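Local coordinates for protein MxaA (Stigmatella aurantiaca, PDB 4W4T) that acts as the NADPH-binding terminal reductase domain of a PKS-NRPS protein in the myxalamid pathway, consistent with release of the product as a primary alcohol, at residues E141-I146 and R181-H186; C269-V274 and D351-D356; P276-L281 and V316-M321; H309-Q314 and C379-T384. All coordinates share one frame; numbering follows the deposited sequence.

In the fold
From the N terminus, contact 1 comes first: 141-146 meets 181-186 across a beta-alpha-beta unit of the Rossmann-type parallel sheet, and this loop is complete before the others begin. The remaining three interlock. Contact 2 opens at 269-274, at the end of helix 261-272, and closes at 351-356. Within that interval lies all of contact 3, where 276-281 meets the start of helix 318-328. Contact 4 opens at 309-314, before contact 3 has closed, and ends at 379-384, beyond contact 2, so it crosses both. Contacts 2 and 3 belong to the small helical part with its two-stranded sheet, on the far side of the chain's centre from contact 1; contact 4 returns to the large sheet.

Contact 1: E141-I146 and R181-H186; sequences EEIDAI and RIKPLH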
loop_
_atom_site.group_PDB
_atom_site.type_symbol
_atom_site.label_atom_id
_atom_site.label_comp_id
_atom_site.label_asym_id
_atom_site.label_seq_id
_atom_site.Cartn_x
_atom_site.Cartn_y
_atom_site.Cartn_z
ATOM N N GLU A 141 31.356 -27.063 6.156
ATOM C CA GLU A 141 31.990 -28.382 6.065
ATOM C C GLU A 141 30.996 -29.442 5.586
ATOM O O GLU A 141 31.375 -30.429 4.949
ATOM C CB GLU A 141 32.570 -28.795 7.424
ATOM C CG GLU A 141 33.722 -27.938 7.893
ATOM C CD GLU A 141 33.962 -28.044 9.396
ATOM O OE1 GLU A 141 33.210 -28.781 10.080
ATOM O OE2 GLU A 141 34.897 -27.373 9.889
ATOM N N GLU A 142 29.724 -29.228 5.894
ATOM C CA GLU A 142 28.714 -30.268 5.718
ATOM C C GLU A 142 28.033 -30.273 4.340
ATOM O O GLU A 142 27.719 -31.343 3.797
ATOM C CB GLU A 142 27.675 -30.138 6.830
ATOM C CG GLU A 142 28.284 -30.403 8.213
ATOM C CD GLU A 142 27.253 -30.591 9.315
ATOM O OE1 GLU A 142 26.079 -30.208 9.129
ATOM O OE2 GLU A 142 27.623 -31.133 10.378
ATOM N N ILE A 143 27.854 -29.095 3.754
ATOM C CA ILE A 143 27.029 -28.958 2.540
ATOM C C ILE A 143 27.766 -29.242 1.245
ATOM O O ILE A 143 28.852 -28.708 1.017
ATOM C CB ILE A 143 26.440 -27.539 2.441
ATOM C CG1 ILE A 143 25.590 -27.242 3.665
ATOM C CG2 ILE A 143 25.618 -27.375 1.119
ATOM C CD1 ILE A 143 24.469 -28.230 3.896
ATOM N N ASP A 144 27.177 -30.071 0.377
ATOM C CA ASP A 144 27.825 -30.377 -0.890
ATOM C C ASP A 144 27.386 -29.420 -1.993
ATOM O O ASP A 144 28.173 -29.064 -2.865
ATOM C CB ASP A 144 27.535 -31.827 -1.328
ATOM C CG ASP A 144 28.290 -32.870 -0.488
ATOM O OD1 ASP A 144 29.269 -32.518 0.211
ATOM O OD2 ASP A 144 27.919 -34.057 -0.551
ATOM N N ALA A 145 26.123 -29.027 -1.959
ATOM C CA ALA A 145 25.585 -28.151 -2.997
ATOM C C ALA A 145 24.453 -27.270 -2.456
ATOM O O ALA A 145 23.829 -27.566 -1.428
ATOM C CB ALA A 145 25.113 -28.983 -4.198
ATOM N N ILE A 146 24.213 -26.158 -3.138
ATOM C CA ILE A 146 23.255 -25.160 -2.674
ATOM C C ILE A 146 22.210 -24.839 -3.743
ATOM O O ILE A 146 22.556 -24.536 -4.882
ATOM C CB ILE A 146 23.959 -23.841 -2.279
ATOM C CG1 ILE A 146 24.970 -24.096 -1.158
ATOM C CG2 ILE A 146 22.928 -22.797 -1.827
ATOM C CD1 ILE A 146 26.108 -23.103 -1.121
ATOM N N ARG A 181 35.259 -25.622 1.506
ATOM C CA ARG A 181 35.273 -26.423 0.286
ATOM C C ARG A 181 34.194 -25.957 -0.686
ATOM O O ARG A 181 33.120 -25.518 -0.277
ATOM C CB ARG A 181 35.094 -27.901 0.605
ATOM C CG ARG A 181 33.814 -28.267 1.337
ATOM C CD ARG A 181 33.873 -29.757 1.660
ATOM N NE ARG A 181 32.668 -30.299 2.260
ATOM C CZ ARG A 181 31.667 -30.817 1.558
ATOM N NH1 ARG A 181 31.739 -30.827 0.234
ATOM N NH2 ARG A 181 30.610 -31.322 2.172
ATOM N N ILE A 182 34.511 -26.052 -1.970
ATOM C CA ILE A 182 33.655 -25.539 -3.038
ATOM C C ILE A 182 32.311 -26.239 -3.113
ATOM O O ILE A 182 32.227 -27.470 -3.053
ATOM C CB ILE A 182 34.359 -25.651 -4.404
ATOM C CG1 ILE A 182 35.664 -24.860 -4.384
ATOM C CG2 ILE A 182 33.436 -25.169 -5.548
ATOM C CD1 ILE A 182 35.499 -23.467 -3.811
ATOM N N LYS A 183 31.249 -25.440 -3.238
ATOM C CA LYS A 183 29.900 -25.959 -3.325
ATOM C C LYS A 183 29.191 -25.388 -4.553
ATOM O O LYS A 183 28.970 -24.179 -4.639
ATOM C CB LYS A 183 29.106 -25.627 -2.057
ATOM C CG LYS A 183 29.821 -26.001 -0.766
ATOM C CD LYS A 183 29.043 -25.546 0.458
ATOM C CE LYS A 183 29.882 -25.712 1.760
ATOM N NZ LYS A 183 31.148 -24.920 1.721
ATOM N N PRO A 184 28.835 -26.255 -5.507
ATOM C CA PRO A 184 28.053 -25.753 -6.642
ATOM C C PRO A 184 26.775 -25.064 -6.183
ATOM O O PRO A 184 26.140 -25.446 -5.178
ATOM C CB PRO A 184 27.745 -27.019 -7.446
ATOM C CG PRO A 184 28.916 -27.914 -7.152
ATOM C CD PRO A 184 29.226 -27.663 -5.690
ATOM N N LEU A 185 26.410 -24.034 -6.936
ATOM C CA LEU A 185 25.286 -23.192 -6.593
ATOM C C LEU A 185 24.253 -23.165 -7.711
ATOM O O LEU A 185 24.560 -22.790 -8.837
ATOM C CB LEU A 185 25.763 -21.777 -6.300
ATOM C CG LEU A 185 24.619 -20.765 -6.231
ATOM C CD1 LEU A 185 23.749 -21.022 -5.005
ATOM C CD2 LEU A 185 25.175 -19.361 -6.241
ATOM N N HIS A 186 23.041 -23.586 -7.404
ATOM C CA HIS A 186 21.957 -23.486 -8.373
ATOM C C HIS A 186 21.098 -22.316 -7.942
ATOM O O HIS A 186 20.372 -22.388 -6.949
ATOM C CB HIS A 186 21.200 -24.804 -8.452
ATOM C CG HIS A 186 22.119 -25.963 -8.665
ATOM N ND1 HIS A 186 22.781 -26.159 -9.856
ATOM C CD2 HIS A 186 22.572 -26.919 -7.821
ATOM C CE1 HIS A 186 23.577 -27.208 -9.746
ATOM N NE2 HIS A 186 23.462 -27.691 -8.521
HETATM O O HOH W 1 30.672 -29.847 -3.630
#
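I146 pairs with L185 as a parallel bridge, CA atoms 4.8 Å apart, with I146 N donating to P184 O and H186 N to I146 O. Beside this pair, the CG2 branch of I146 rests 3.7 Å from L185 CD1, while its CD1 lies over the K183 chain. The bridge joins strands 145-148 and 185-188, consecutive strands of a beta-alpha-beta unit in the Rossmann-type sheet; helix 159-177 connects them and packs on both I146 and L185. Ahead of the strands, R181 supplies the salt bridge. Its CG sits between the backbone N and the carbonyl carbon (chi1 59°), and from there the extended chain carries the guanidinium to the end of helix 133-142. R181 NE and NH2 grip E141 O side-on, each at 3.0 Å and from the same face of the carbonyl plane. At the neighbouring edge R181 NH2 and NH1 both meet D144 OD1, at 2.7 and 3.0 Å, a salt bridge with the carboxylate plane turned 67° from the guanidinium. The same oxygen has a second cationic partner in R56, which would probably favour a charged carboxylate. I143 O lies over one guanidinium face. K183 crosses I143 at about a right angle, K183 CD 3.8 Å from I143 CB, and its NZ bonds R181 O as well as the carbonyls of L176 and S140.

Contact 2: C269-V274 and D351-D356; sequences CVRMGV and DSELGD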
loop_
_atom_site.group_PDB
_atom_site.type_symbol
_atom_site.label_atom_id
_atom_site.label_comp_id
_atom_site.label_asym_id
_atom_site.label_seq_id
_atom_site.Cartn_x
_atom_site.Cartn_y
_atom_site.Cartn_z
ATOM N N CYS A 269 -10.893 -9.194 -11.150
ATOM C CA CYS A 269 -11.639 -9.173 -12.406
ATOM C C CYS A 269 -12.968 -9.883 -12.233
ATOM O O CYS A 269 -14.002 -9.413 -12.720
ATOM C CB CYS A 269 -10.832 -9.811 -13.537
ATOM S SG CYS A 269 -9.428 -8.799 -14.042
ATOM N N VAL A 270 -12.940 -11.017 -11.544
ATOM C CA VAL A 270 -14.164 -11.787 -11.336
ATOM C C VAL A 270 -15.169 -10.991 -10.511
ATOM O O VAL A 270 -16.347 -10.900 -10.872
ATOM C CB VAL A 270 -13.865 -13.146 -10.657
ATOM C CG1 VAL A 270 -15.131 -13.775 -10.123
ATOM C CG2 VAL A 270 -13.227 -14.074 -11.662
ATOM N N ARG A 271 -14.707 -10.386 -9.424
ATOM C CA ARG A 271 -15.619 -9.646 -8.551
ATOM C C ARG A 271 -16.207 -8.405 -9.224
ATOM O O ARG A 271 -17.378 -8.076 -9.014
ATOM C CB ARG A 271 -14.909 -9.285 -7.251
ATOM C CG ARG A 271 -14.666 -10.504 -6.361
ATOM C CD ARG A 271 -14.052 -10.129 -5.027
ATOM N NE ARG A 271 -14.956 -9.286 -4.255
ATOM C CZ ARG A 271 -14.589 -8.163 -3.647
ATOM N NH1 ARG A 271 -13.326 -7.747 -3.710
ATOM N NH2 ARG A 271 -15.485 -7.460 -2.963
HETATM N N MSE A 272 -15.423 -7.727 -10.051
HETATM C CA MSE A 272 -15.934 -6.565 -10.774
HETATM C C MSE A 272 -16.736 -6.949 -12.002
HETATM O O MSE A 272 -17.557 -6.171 -12.480
HETATM C CB MSE A 272 -14.801 -5.648 -11.208
HETATM C CG MSE A 272 -14.055 -5.046 -10.038
HETATM SE SE MSE A 272 -12.848 -3.679 -10.699
HETATM C CE MSE A 272 -11.442 -4.832 -11.318
ATOM N N GLY A 273 -16.474 -8.141 -12.526
ATOM C CA GLY A 273 -17.157 -8.600 -13.725
ATOM C C GLY A 273 -16.563 -7.990 -14.981
ATOM O O GLY A 273 -17.196 -7.960 -16.031
ATOM N N VAL A 274 -15.345 -7.471 -14.870
ATOM C CA VAL A 274 -14.691 -6.848 -16.012
ATOM C C VAL A 274 -13.181 -7.120 -16.020
ATOM O O VAL A 274 -12.534 -7.148 -14.972
ATOM C CB VAL A 274 -14.973 -5.332 -16.046
ATOM C CG1 VAL A 274 -14.399 -4.635 -14.815
ATOM C CG2 VAL A 274 -14.415 -4.733 -17.311
ATOM N N ASP A 351 -14.095 -0.848 -1.249
ATOM C CA ASP A 351 -13.580 -2.211 -1.183
ATOM C C ASP A 351 -12.070 -2.186 -0.984
ATOM O O ASP A 351 -11.333 -1.832 -1.899
ATOM C CB ASP A 351 -13.955 -2.971 -2.459
ATOM C CG ASP A 351 -13.664 -4.462 -2.374
ATOM O OD1 ASP A 351 -12.565 -4.858 -1.919
ATOM O OD2 ASP A 351 -14.546 -5.246 -2.782
ATOM N N SER A 352 -11.609 -2.565 0.207
ATOM C CA SER A 352 -10.194 -2.438 0.550
ATOM C C SER A 352 -9.309 -3.471 -0.146
ATOM O O SER A 352 -8.129 -3.212 -0.394
ATOM C CB SER A 352 -10.000 -2.534 2.068
ATOM O OG SER A 352 -9.895 -3.881 2.484
ATOM N N GLU A 353 -9.871 -4.636 -0.459
ATOM C CA GLU A 353 -9.123 -5.647 -1.205
ATOM C C GLU A 353 -8.814 -5.172 -2.624
ATOM O O GLU A 353 -7.704 -5.355 -3.113
ATOM C CB GLU A 353 -9.884 -6.972 -1.251
ATOM C CG GLU A 353 -9.176 -8.109 -0.529
ATOM C CD GLU A 353 -9.975 -9.398 -0.549
ATOM O OE1 GLU A 353 -10.366 -9.839 -1.653
ATOM O OE2 GLU A 353 -10.220 -9.963 0.538
ATOM N N LEU A 354 -9.794 -4.566 -3.286
ATOM C CA LEU A 354 -9.557 -4.016 -4.619
ATOM C C LEU A 354 -8.579 -2.842 -4.534
ATOM O O LEU A 354 -7.738 -2.649 -5.414
ATOM C CB LEU A 354 -10.870 -3.585 -5.265
ATOM C CG LEU A 354 -11.792 -4.764 -5.583
ATOM C CD1 LEU A 354 -13.103 -4.284 -6.149
ATOM C CD2 LEU A 354 -11.115 -5.713 -6.548
ATOM N N GLY A 355 -8.695 -2.063 -3.465
ATOM C CA GLY A 355 -7.725 -1.016 -3.192
ATOM C C GLY A 355 -6.317 -1.577 -3.077
ATOM O O GLY A 355 -5.377 -1.024 -3.645
ATOM N N ASP A 356 -6.176 -2.685 -2.357
ATOM C CA ASP A 356 -4.876 -3.338 -2.209
ATOM C C ASP A 356 -4.284 -3.714 -3.570
ATOM O O ASP A 356 -3.085 -3.549 -3.801
ATOM C CB ASP A 356 -4.993 -4.590 -1.330
ATOM C CG ASP A 356 -5.299 -4.263 0.126
ATOM O OD1 ASP A 356 -5.195 -3.077 0.520
ATOM O OD2 ASP A 356 -5.647 -5.201 0.877
HETATM O O HOH W 2 -10.852 -9.105 -4.214
#
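R271 and D351 reach for each other from opposite directions and meet in a salt bridge, the carboxylate lying at the guanidinium edge with the two planes 47° apart. R271 NH2 to D351 OD2 is modelled at 2.4 Å, a very short separation whose exact value is doubtful; NH1 adds weak bonds to both carboxylate oxygens. A bend in the arginine chain at chi3 (63°) swings its end toward this acid. D351 is also the N-cap of helix 352-362: D351 OD1 accepts from L354 N at 3.1 Å, the donor standing above the carboxylate plane. Replacing D351 by an alanine would probably cost R271 its salt-bridge partner and the L354 amide its capping acceptor. Water 2 links R271 NH1 to E353 OE1, an oxygen well out of the guanidinium plane, so the two charges are near but no N-H points at it. Selenomethionine M272 and L354 lie alongside, running opposite ways, with M272 CG 4.1 Å from L354 CD1. The contact thus joins the end of helix 261-272, closed by a Schellman motif at G273, to the start of helix 352-362. Helix 337-348 packs against both, through W340 on M272 and A347 on L354, and V274 begins strand 274-277, beside strand 333-336.

Contact 3: P276-L281 and V316-M321; sequences PSVDAL and VRADEM
The methyl group of A318 packs against V278, A318 CB 3.7 Å from V278 CG2. With V278 CG1 anti to the carbonyl carbon (chi1 -63°), CG2 falls between the backbone N and that carbon and meets the methyl. A318 CB is also 3.7 Å from V278 O, so the alanine nestles against both side chain and backbone. Polar linkage is left to water 3, which donates to V278 O at 2.7 Å and to A280 O at 2.5 Å while accepting from A318 N at 3.0 Å. One molecule thereby serves a first-turn amide of helix 318-328 and two carbonyls of the facing loop. R317 is the N-cap residue of that helix; R317 N donates to E320 OE1 at 2.8 Å in a nearly straight bond (177°) on the anti lone pair. Its guanidinium, turned away from 276-281, forms a salt-bridge network with D319 and E320. Farther along, the backbones of L281 and V316 draw together, L281 C 3.9 Å from V316 O. The start of helix 318-328 lies here against the chain leaving strand 274-277. That strand pairs with strand 333-336 through S277 and L335, and helix 337-348 packs Y337 on both P276 and V278.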
loop_
_atom_site.group_PDB
_atom_site.type_symbol
_atom_site.label_atom_id
_atom_site.label_comp_id
_atom_site.label_asym_id
_atom_site.label_seq_id
_atom_site.Cartn_x
_atom_site.Cartn_y
_atom_site.Cartn_z
ATOM N N PRO A 276 -9.289 -6.471 -18.334
ATOM C CA PRO A 276 -8.656 -5.543 -19.272
ATOM C C PRO A 276 -8.191 -6.223 -20.545
ATOM O O PRO A 276 -7.702 -7.353 -20.487
ATOM C CB PRO A 276 -7.455 -5.021 -18.475
ATOM C CG PRO A 276 -7.074 -6.175 -17.619
ATOM C CD PRO A 276 -8.361 -6.865 -17.250
ATOM N N SER A 277 -8.336 -5.555 -21.681
ATOM C CA SER A 277 -7.688 -6.040 -22.883
ATOM C C SER A 277 -6.276 -5.467 -22.864
ATOM O O SER A 277 -6.079 -4.262 -22.977
ATOM C CB SER A 277 -8.448 -5.639 -24.153
ATOM O OG SER A 277 -8.659 -4.242 -24.211
ATOM N N VAL A 278 -5.297 -6.329 -22.641
ATOM C CA VAL A 278 -3.908 -5.912 -22.678
ATOM C C VAL A 278 -3.271 -6.582 -23.886
ATOM O O VAL A 278 -3.723 -7.648 -24.309
ATOM C CB VAL A 278 -3.165 -6.273 -21.383
ATOM C CG1 VAL A 278 -3.784 -5.543 -20.197
ATOM C CG2 VAL A 278 -3.201 -7.772 -21.150
ATOM N N ASP A 279 -2.258 -5.958 -24.472
ATOM C CA ASP A 279 -1.665 -6.547 -25.671
ATOM C C ASP A 279 -0.433 -7.413 -25.380
ATOM O O ASP A 279 0.237 -7.851 -26.301
ATOM C CB ASP A 279 -1.301 -5.462 -26.686
ATOM C CG ASP A 279 -0.485 -4.339 -26.082
ATOM O OD1 ASP A 279 0.236 -4.576 -25.089
ATOM O OD2 ASP A 279 -0.557 -3.209 -26.614
ATOM N N ALA A 280 -0.142 -7.668 -24.107
ATOM C CA ALA A 280 1.017 -8.489 -23.759
ATOM C C ALA A 280 0.871 -9.945 -24.208
ATOM O O ALA A 280 -0.241 -10.466 -24.333
ATOM C CB ALA A 280 1.263 -8.439 -22.262
ATOM N N LEU A 281 2.003 -10.600 -24.453
ATOM C CA LEU A 281 2.019 -12.048 -24.634
ATOM C C LEU A 281 2.182 -12.678 -23.259
ATOM O O LEU A 281 3.309 -12.841 -22.780
ATOM C CB LEU A 281 3.158 -12.486 -25.550
ATOM C CG LEU A 281 3.275 -11.736 -26.872
ATOM C CD1 LEU A 281 4.498 -12.195 -27.639
ATOM C CD2 LEU A 281 2.007 -11.927 -27.687
ATOM N N VAL A 316 -0.070 -16.892 -23.921
ATOM C CA VAL A 316 -1.514 -16.838 -24.067
ATOM C C VAL A 316 -1.881 -15.367 -24.263
ATOM O O VAL A 316 -1.203 -14.486 -23.742
ATOM C CB VAL A 316 -2.242 -17.456 -22.833
ATOM C CG1 VAL A 316 -2.000 -16.627 -21.597
ATOM C CG2 VAL A 316 -3.740 -17.590 -23.093
ATOM N N ARG A 317 -2.913 -15.096 -25.056
ATOM C CA ARG A 317 -3.393 -13.729 -25.197
ATOM C C ARG A 317 -4.445 -13.459 -24.131
ATOM O O ARG A 317 -5.097 -14.388 -23.662
ATOM C CB ARG A 317 -3.951 -13.496 -26.604
ATOM C CG ARG A 317 -2.863 -13.551 -27.665
ATOM C CD ARG A 317 -3.400 -13.439 -29.069
ATOM N NE ARG A 317 -4.353 -14.501 -29.367
ATOM C CZ ARG A 317 -5.664 -14.315 -29.415
ATOM N NH1 ARG A 317 -6.152 -13.106 -29.185
ATOM N NH2 ARG A 317 -6.477 -15.328 -29.690
ATOM N N ALA A 318 -4.592 -12.201 -23.734
ATOM C CA ALA A 318 -5.576 -11.847 -22.715
ATOM C C ALA A 318 -6.995 -12.300 -23.085
ATOM O O ALA A 318 -7.730 -12.801 -22.227
ATOM C CB ALA A 318 -5.560 -10.344 -22.464
ATOM N N ASP A 319 -7.398 -12.128 -24.341
ATOM C CA ASP A 319 -8.781 -12.466 -24.680
ATOM C C ASP A 319 -9.010 -13.975 -24.601
ATOM O O ASP A 319 -10.122 -14.416 -24.332
ATOM C CB ASP A 319 -9.195 -11.914 -26.064
ATOM C CG ASP A 319 -8.319 -12.412 -27.213
ATOM O OD1 ASP A 319 -7.603 -13.422 -27.070
ATOM O OD2 ASP A 319 -8.357 -11.782 -28.298
ATOM N N GLU A 320 -7.958 -14.764 -24.802
ATOM C CA GLU A 320 -8.064 -16.209 -24.584
ATOM C C GLU A 320 -8.264 -16.501 -23.093
ATOM O O GLU A 320 -9.100 -17.325 -22.708
ATOM C CB GLU A 320 -6.819 -16.939 -25.113
ATOM C CG GLU A 320 -6.555 -16.728 -26.597
ATOM C CD GLU A 320 -5.288 -17.420 -27.082
ATOM O OE1 GLU A 320 -4.182 -17.122 -26.560
ATOM O OE2 GLU A 320 -5.405 -18.263 -27.995
HETATM N N MSE A 321 -7.506 -15.810 -22.249
HETATM C CA MSE A 321 -7.680 -15.957 -20.810
HETATM C C MSE A 321 -9.122 -15.693 -20.402
HETATM O O MSE A 321 -9.704 -16.456 -19.650
HETATM C CB MSE A 321 -6.748 -15.014 -20.048
HETATM C CG MSE A 321 -5.340 -15.493 -19.912
HETATM SE SE MSE A 321 -5.245 -17.100 -18.766
HETATM C CE MSE A 321 -6.182 -16.484 -17.188
HETATM O O HOH W 3 -2.696 -10.129 -24.670
#

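Contact 4: H309-Q314 and C379-T384; sequences HLVNPQ and CDSGDT
C379 places its sulfur over one face of the H309 imidazole, SG 4.2 Å from the ring centroid and 21° off the normal, a sulfur-aromatic contact displaced from the ring centre. Its CB approaches H309 ND1 and also packs on V311 CG1, while water 4 bridges C379 O and N312 O. D380 O accepts from H309 ND1 at 2.9 Å, brought there with H309 CG anti to its carbonyl carbon (chi1 -73°); the donor lies in the carbonyl plane, the oxygen tilted 18° from the ring plane. The carboxylate of D380 reaches forward to G382 N in an Asx turn ahead of helix 382-388. S381, the N-cap residue, packs its CB 3.6 Å from H309 O and also touches V311 CG2. In the first turn, T384 brings CG2 to L310 CD2 at 3.9 Å, the side chains crossing at about a right angle; its OG1 bonds E204, which also takes H309 N. L310 ends strand 307-310 of the Rossmann-type sheet and packs on helix 287-298, its side chain about 7 Å from that of NADPH-binding L67. A leucine in place of H309 would probably cost the D380 carbonyl its imidazole donor, R243 its partner at NE2 and the C379 sulfur its aromatic face. With ND1 donating to D380 O and NE2 bonded to R243 NH1, the imidazole is held at both nitrogens, consistent with a neutral ring protonated on ND1.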
loop_
_atom_site.group_PDB
_atom_site.type_symbol
_atom_site.label_atom_id
_atom_site.label_comp_id
_atom_site.label_asym_id
_atom_site.label_seq_id
_atom_site.Cartn_x
_atom_site.Cartn_y
_atom_site.Cartn_z
ATOM N N HIS A 309 15.804 -19.898 -19.104
ATOM C CA HIS A 309 14.544 -19.205 -18.911
ATOM C C HIS A 309 13.451 -20.216 -18.682
ATOM O O HIS A 309 13.049 -20.936 -19.604
ATOM C CB HIS A 309 14.232 -18.323 -20.112
ATOM C CG HIS A 309 15.093 -17.104 -20.197
ATOM N ND1 HIS A 309 15.204 -16.343 -21.342
ATOM C CD2 HIS A 309 15.893 -16.513 -19.276
ATOM C CE1 HIS A 309 16.025 -15.333 -21.120
ATOM N NE2 HIS A 309 16.452 -15.410 -19.870
ATOM N N LEU A 310 12.976 -20.295 -17.444
ATOM C CA LEU A 310 11.941 -21.260 -17.116
ATOM C C LEU A 310 10.590 -20.585 -17.274
ATOM O O LEU A 310 9.938 -20.210 -16.301
ATOM C CB LEU A 310 12.138 -21.816 -15.705
ATOM C CG LEU A 310 13.541 -22.389 -15.493
ATOM C CD1 LEU A 310 13.652 -23.073 -14.119
ATOM C CD2 LEU A 310 13.900 -23.355 -16.615
ATOM N N VAL A 311 10.211 -20.424 -18.536
ATOM C CA VAL A 311 8.982 -19.764 -18.936
ATOM C C VAL A 311 8.178 -20.708 -19.808
ATOM O O VAL A 311 8.718 -21.649 -20.383
ATOM C CB VAL A 311 9.263 -18.466 -19.714
ATOM C CG1 VAL A 311 10.108 -17.495 -18.856
ATOM C CG2 VAL A 311 9.993 -18.789 -21.017
ATOM N N ASN A 312 6.885 -20.452 -19.909
ATOM C CA ASN A 312 6.046 -21.203 -20.824
ATOM C C ASN A 312 6.446 -20.854 -22.256
ATOM O O ASN A 312 6.398 -19.687 -22.648
ATOM C CB ASN A 312 4.571 -20.897 -20.568
ATOM C CG ASN A 312 3.652 -21.993 -21.084
ATOM O OD1 ASN A 312 3.930 -22.608 -22.110
ATOM N ND2 ASN A 312 2.572 -22.251 -20.364
ATOM N N PRO A 313 6.853 -21.865 -23.043
ATOM C CA PRO A 313 7.190 -21.643 -24.455
ATOM C C PRO A 313 6.006 -21.102 -25.266
ATOM O O PRO A 313 6.213 -20.461 -26.298
ATOM C CB PRO A 313 7.588 -23.044 -24.950
ATOM C CG PRO A 313 7.909 -23.812 -23.714
ATOM C CD PRO A 313 6.985 -23.283 -22.667
ATOM N N GLN A 314 4.787 -21.365 -24.805
ATOM C CA GLN A 314 3.584 -20.898 -25.498
ATOM C C GLN A 314 2.944 -19.745 -24.727
ATOM O O GLN A 314 2.554 -19.918 -23.583
ATOM C CB GLN A 314 2.584 -22.056 -25.668
ATOM C CG GLN A 314 1.151 -21.655 -26.110
ATOM C CD GLN A 314 0.056 -22.038 -25.084
ATOM O OE1 GLN A 314 0.347 -22.387 -23.928
ATOM N NE2 GLN A 314 -1.212 -21.966 -25.511
ATOM N N CYS A 379 10.485 -13.917 -23.272
ATOM C CA CYS A 379 11.746 -14.654 -23.157
ATOM C C CYS A 379 11.814 -15.841 -24.091
ATOM O O CYS A 379 10.828 -16.564 -24.254
ATOM C CB CYS A 379 11.948 -15.171 -21.729
ATOM S SG CYS A 379 12.183 -13.849 -20.584
ATOM N N ASP A 380 12.981 -16.038 -24.688
ATOM C CA ASP A 380 13.252 -17.258 -25.442
ATOM C C ASP A 380 13.670 -18.362 -24.479
ATOM O O ASP A 380 14.275 -18.078 -23.446
ATOM C CB ASP A 380 14.336 -17.017 -26.487
ATOM C CG ASP A 380 14.578 -18.238 -27.357
ATOM O OD1 ASP A 380 13.723 -18.520 -28.221
ATOM O OD2 ASP A 380 15.606 -18.921 -27.167
ATOM N N SER A 381 13.342 -19.613 -24.804
ATOM C CA SER A 381 13.673 -20.730 -23.919
ATOM C C SER A 381 14.284 -21.915 -24.670
ATOM O O SER A 381 14.235 -23.059 -24.199
ATOM C CB SER A 381 12.429 -21.179 -23.150
ATOM O OG SER A 381 11.339 -21.444 -24.021
ATOM N N GLY A 382 14.888 -21.627 -25.820
ATOM C CA GLY A 382 15.415 -22.664 -26.687
ATOM C C GLY A 382 16.497 -23.510 -26.035
ATOM O O GLY A 382 16.553 -24.716 -26.276
ATOM N N ASP A 383 17.349 -22.895 -25.211
ATOM C CA ASP A 383 18.393 -23.650 -24.505
ATOM C C ASP A 383 17.807 -24.568 -23.436
ATOM O O ASP A 383 18.295 -25.680 -23.217
ATOM C CB ASP A 383 19.421 -22.705 -23.883
ATOM C CG ASP A 383 20.194 -21.929 -24.923
ATOM O OD1 ASP A 383 20.119 -22.311 -26.111
ATOM O OD2 ASP A 383 20.877 -20.949 -24.567
ATOM N N THR A 384 16.754 -24.112 -22.772
ATOM C CA THR A 384 16.052 -24.964 -21.828
ATOM C C THR A 384 15.395 -26.147 -22.546
ATOM O O THR A 384 15.493 -27.288 -22.106
ATOM C CB THR A 384 14.984 -24.191 -21.068
ATOM O OG1 THR A 384 15.599 -23.083 -20.385
ATOM C CG2 THR A 384 14.296 -25.105 -20.066
HETATM O O HOH W 4 7.876 -17.882 -23.839
#